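Local coordinates for flavin reductase domain protein (Arthrobacter sp., PDB 2QCK) that probably binds FMN and reduces flavin with electrons from a reduced nicotinamide cofactor, at the interface of chains A and B. Sequence-based numbering; all coordinates share one arbitrary frame. Chains: chain A/B, Flavin reductase domain protein.

The interface of chains A and B. Residues chain A 17, 42, 56, 128, 131-133; chain B 44-46, 54.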
ATOM      1  N   PHE A  17     -10.302   0.014  -6.718  1.00 43.82           N
ATOM      2  CA  PHE A  17      -9.579   0.521  -5.528  1.00 41.98           C
ATOM      3  C   PHE A  17     -10.492   0.849  -4.353  1.00 45.29           C
ATOM      4  O   PHE A  17     -10.012   0.942  -3.210  1.00 44.39           O
ATOM      5  CB  PHE A  17      -8.578   1.688  -5.832  1.00 41.73           C
ATOM      6  CG  PHE A  17      -7.298   1.191  -6.370  1.00 34.79           C
ATOM      7  CD1 PHE A  17      -6.359   0.645  -5.524  1.00 36.12           C
ATOM      8  CD2 PHE A  17      -7.102   1.106  -7.737  1.00 38.44           C
ATOM      9  CE1 PHE A  17      -5.226   0.076  -6.024  1.00 38.45           C
ATOM     10  CE2 PHE A  17      -5.961   0.541  -8.255  1.00 39.67           C
ATOM     11  CZ  PHE A  17      -5.027   0.024  -7.396  1.00 37.17           C
ATOM     12  N   SER A  42      -1.299   4.614   1.327  1.00 34.09           N
ATOM     13  CA  SER A  42      -0.405   3.959   0.348  1.00 35.47           C
ATOM     14  C   SER A  42       0.980   3.598   0.855  1.00 37.97           C
ATOM     15  O   SER A  42       1.844   3.155   0.089  1.00 42.92           O
ATOM     16  CB  SER A  42      -0.274   4.834  -0.894  1.00 41.30           C
ATOM     17  OG  SER A  42       0.197   6.138  -0.585  1.00 31.91           O
ATOM     18  N   ASN A  56       2.366   7.266  -2.180  1.00 34.33           N
ATOM     19  CA  ASN A  56       1.936   8.108  -3.268  1.00 34.02           C
ATOM     20  C   ASN A  56       1.153   9.305  -2.729  1.00 34.42           C
ATOM     21  O   ASN A  56       0.473   9.214  -1.686  1.00 31.68           O
ATOM     22  CB  ASN A  56       1.080   7.319  -4.259  1.00 35.28           C
ATOM     23  CG  ASN A  56       1.796   6.094  -4.836  1.00 36.97           C
ATOM     24  OD1 ASN A  56       3.022   6.069  -4.933  1.00 43.70           O
ATOM     25  ND2 ASN A  56       1.030   5.052  -5.195  1.00 35.55           N
ATOM     26  N   PHE A 128       4.568  12.569 -11.700  1.00 36.81           N
ATOM     27  CA  PHE A 128       3.780  12.585 -12.903  1.00 33.56           C
ATOM     28  C   PHE A 128       3.030  13.924 -12.955  1.00 35.44           C
ATOM     29  O   PHE A 128       3.425  14.921 -12.302  1.00 40.13           O
ATOM     30  CB  PHE A 128       2.888  11.322 -12.960  1.00 32.35           C
ATOM     31  CG  PHE A 128       3.684  10.032 -13.004  1.00 28.19           C
ATOM     32  CD1 PHE A 128       4.184   9.469 -11.842  1.00 34.96           C
ATOM     33  CD2 PHE A 128       4.011   9.446 -14.219  1.00 33.98           C
ATOM     34  CE1 PHE A 128       4.972   8.327 -11.882  1.00 32.34           C
ATOM     35  CE2 PHE A 128       4.794   8.293 -14.268  1.00 23.63           C
ATOM     36  CZ  PHE A 128       5.287   7.749 -13.090  1.00 30.68           C
ATOM     37  N   ASN A 131       0.384  13.490  -9.605  1.00 32.38           N
ATOM     38  CA  ASN A 131       0.724  12.696  -8.448  1.00 29.35           C
ATOM     39  C   ASN A 131       2.170  12.299  -8.496  1.00 30.85           C
ATOM     40  O   ASN A 131       2.795  12.371  -9.549  1.00 32.71           O
ATOM     41  CB  ASN A 131      -0.131  11.424  -8.409  1.00 31.26           C
ATOM     42  CG  ASN A 131      -1.636  11.733  -8.461  1.00 32.71           C
ATOM     43  OD1 ASN A 131      -2.307  11.798  -7.437  1.00 34.35           O
ATOM     44  ND2 ASN A 131      -2.133  12.000  -9.635  1.00 31.04           N
ATOM     45  N   ALA A 132       2.696  11.900  -7.348  1.00 29.29           N
ATOM     46  CA  ALA A 132       4.088  11.454  -7.242  1.00 31.06           C
ATOM     47  C   ALA A 132       4.227  10.199  -6.398  1.00 31.91           C
ATOM     48  O   ALA A 132       3.466   9.976  -5.443  1.00 32.67           O
ATOM     49  CB  ALA A 132       4.959  12.624  -6.587  1.00 29.09           C
ATOM     50  N   VAL A 133       5.213   9.372  -6.742  1.00 31.91           N
ATOM     51  CA  VAL A 133       5.709   8.331  -5.852  1.00 31.03           C
ATOM     52  C   VAL A 133       6.857   8.923  -5.018  1.00 34.99           C
ATOM     53  O   VAL A 133       7.788   9.536  -5.562  1.00 33.98           O
ATOM     54  CB  VAL A 133       6.232   7.120  -6.656  1.00 31.45           C
ATOM     55  CG1 VAL A 133       6.836   6.035  -5.748  1.00 34.46           C
ATOM     56  CG2 VAL A 133       5.081   6.584  -7.641  1.00 26.89           C
TER
ATOM     57  N   ALA B  44      -1.051  -0.036  -4.628  1.00 31.70           N
ATOM     58  CA  ALA B  44      -1.653   1.263  -4.206  1.00 29.80           C
ATOM     59  C   ALA B  44      -1.992   2.013  -5.449  1.00 32.95           C
ATOM     60  O   ALA B  44      -1.263   1.980  -6.438  1.00 34.25           O
ATOM     61  CB  ALA B  44      -0.696   2.073  -3.403  1.00 32.95           C
ATOM     62  N   SER B  45      -3.107   2.707  -5.387  1.00 31.65           N
ATOM     63  CA  SER B  45      -3.458   3.707  -6.372  1.00 32.13           C
ATOM     64  C   SER B  45      -2.431   4.847  -6.452  1.00 34.63           C
ATOM     65  O   SER B  45      -1.982   5.345  -5.411  1.00 34.87           O
ATOM     66  CB  SER B  45      -4.803   4.284  -5.966  1.00 30.07           C
ATOM     67  OG  SER B  45      -5.265   5.048  -7.033  1.00 43.32           O
ATOM     68  N   LEU B  46      -2.078   5.260  -7.683  1.00 34.99           N
ATOM     69  CA  LEU B  46      -1.220   6.416  -7.924  1.00 33.13           C
ATOM     70  C   LEU B  46      -1.950   7.598  -8.535  1.00 32.65           C
ATOM     71  O   LEU B  46      -1.861   8.727  -8.052  1.00 32.13           O
ATOM     72  CB  LEU B  46      -0.008   6.026  -8.800  1.00 30.03           C
ATOM     73  CG  LEU B  46       0.963   7.126  -9.286  1.00 30.40           C
ATOM     74  CD1 LEU B  46       1.567   7.967  -8.143  1.00 33.72           C
ATOM     75  CD2 LEU B  46       2.035   6.458 -10.101  1.00 32.54           C
ATOM     76  N   THR B  54       0.877   1.437  -8.272  1.00 34.81           N
ATOM     77  CA  THR B  54       2.251   1.056  -7.969  1.00 34.23           C
ATOM     78  C   THR B  54       2.263  -0.171  -7.077  1.00 35.81           C
ATOM     79  O   THR B  54       1.309  -0.402  -6.351  1.00 33.39           O
ATOM     80  CB  THR B  54       2.938   2.198  -7.214  1.00 38.05           C
ATOM     81  OG1 THR B  54       2.127   2.566  -6.100  1.00 34.27           O
ATOM     82  CG2 THR B  54       3.105   3.399  -8.094  1.00 30.80           C
TER
HETATM   83  O   HOH W   1      -1.526   9.794  -5.567  1.00 39.49           O
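B:Leu46, on strand 44-48 of one flavin reductase-like subunit, pushes its branched end between A:Val133, A:Asn56 and A:Phe128 of the other. The two copies meet about a two-fold axis, so every contact recurs with the chains exchanged; the family's members are commonly dimers. With CG anti to its backbone N (chi1 174°), B:Leu46 packs CD1 against A:Val133 and A:Asn56, while CD2 turns to A:Phe128 and also touches A:Val133. CD1 of B:Leu46 lies 3.8 Å from CG2 of A:Val133, the two side chains crossing at about a right angle. CD2 of B:Leu46 reaches the rim atom CE1 of the A:Phe128 ring at 3.9 Å. Leucine suits this place because its forked end has two methyls, so one residue can pack on valine and on an aromatic rim. A:Val133 CG2 also meets the methyl CG2 of B:Thr54 tip to tip, which makes threonine useful here: one branch joins the apolar cluster and the other carries a hydroxyl.

That hydroxyl, OG1 of B:Thr54, accepts a nearly straight hydrogen bond of 2.9 Å from the amide nitrogen ND2 of A:Asn56, lying almost in the amide plane. ND2 of A:Asn56 spends its other hydrogen on the backbone O of B:Ser45 at 3.0 Å, approaching from above the carbonyl plane (53° out of it). Two bonds to strands 44-48 and 51-58 of chain B thus fix the rotation of the amide. A:Ser42 steadies the residue from behind, its OG accepting the backbone N of A:Asn56 at 2.9 Å, while its CB touches the methyl of B:Ala44, a small residue suited to close approach.

Farther out, the A:Phe17 ring lays one face against CB of B:Ser45, offset toward the rim. At the opposite margin, a water contacts both OD1 of A:Asn131 and the backbone O of B:Leu46, and may ease their apposition. The direct approach of these oxygens is unfavourable and doubtful; the amide may be modelled flipped.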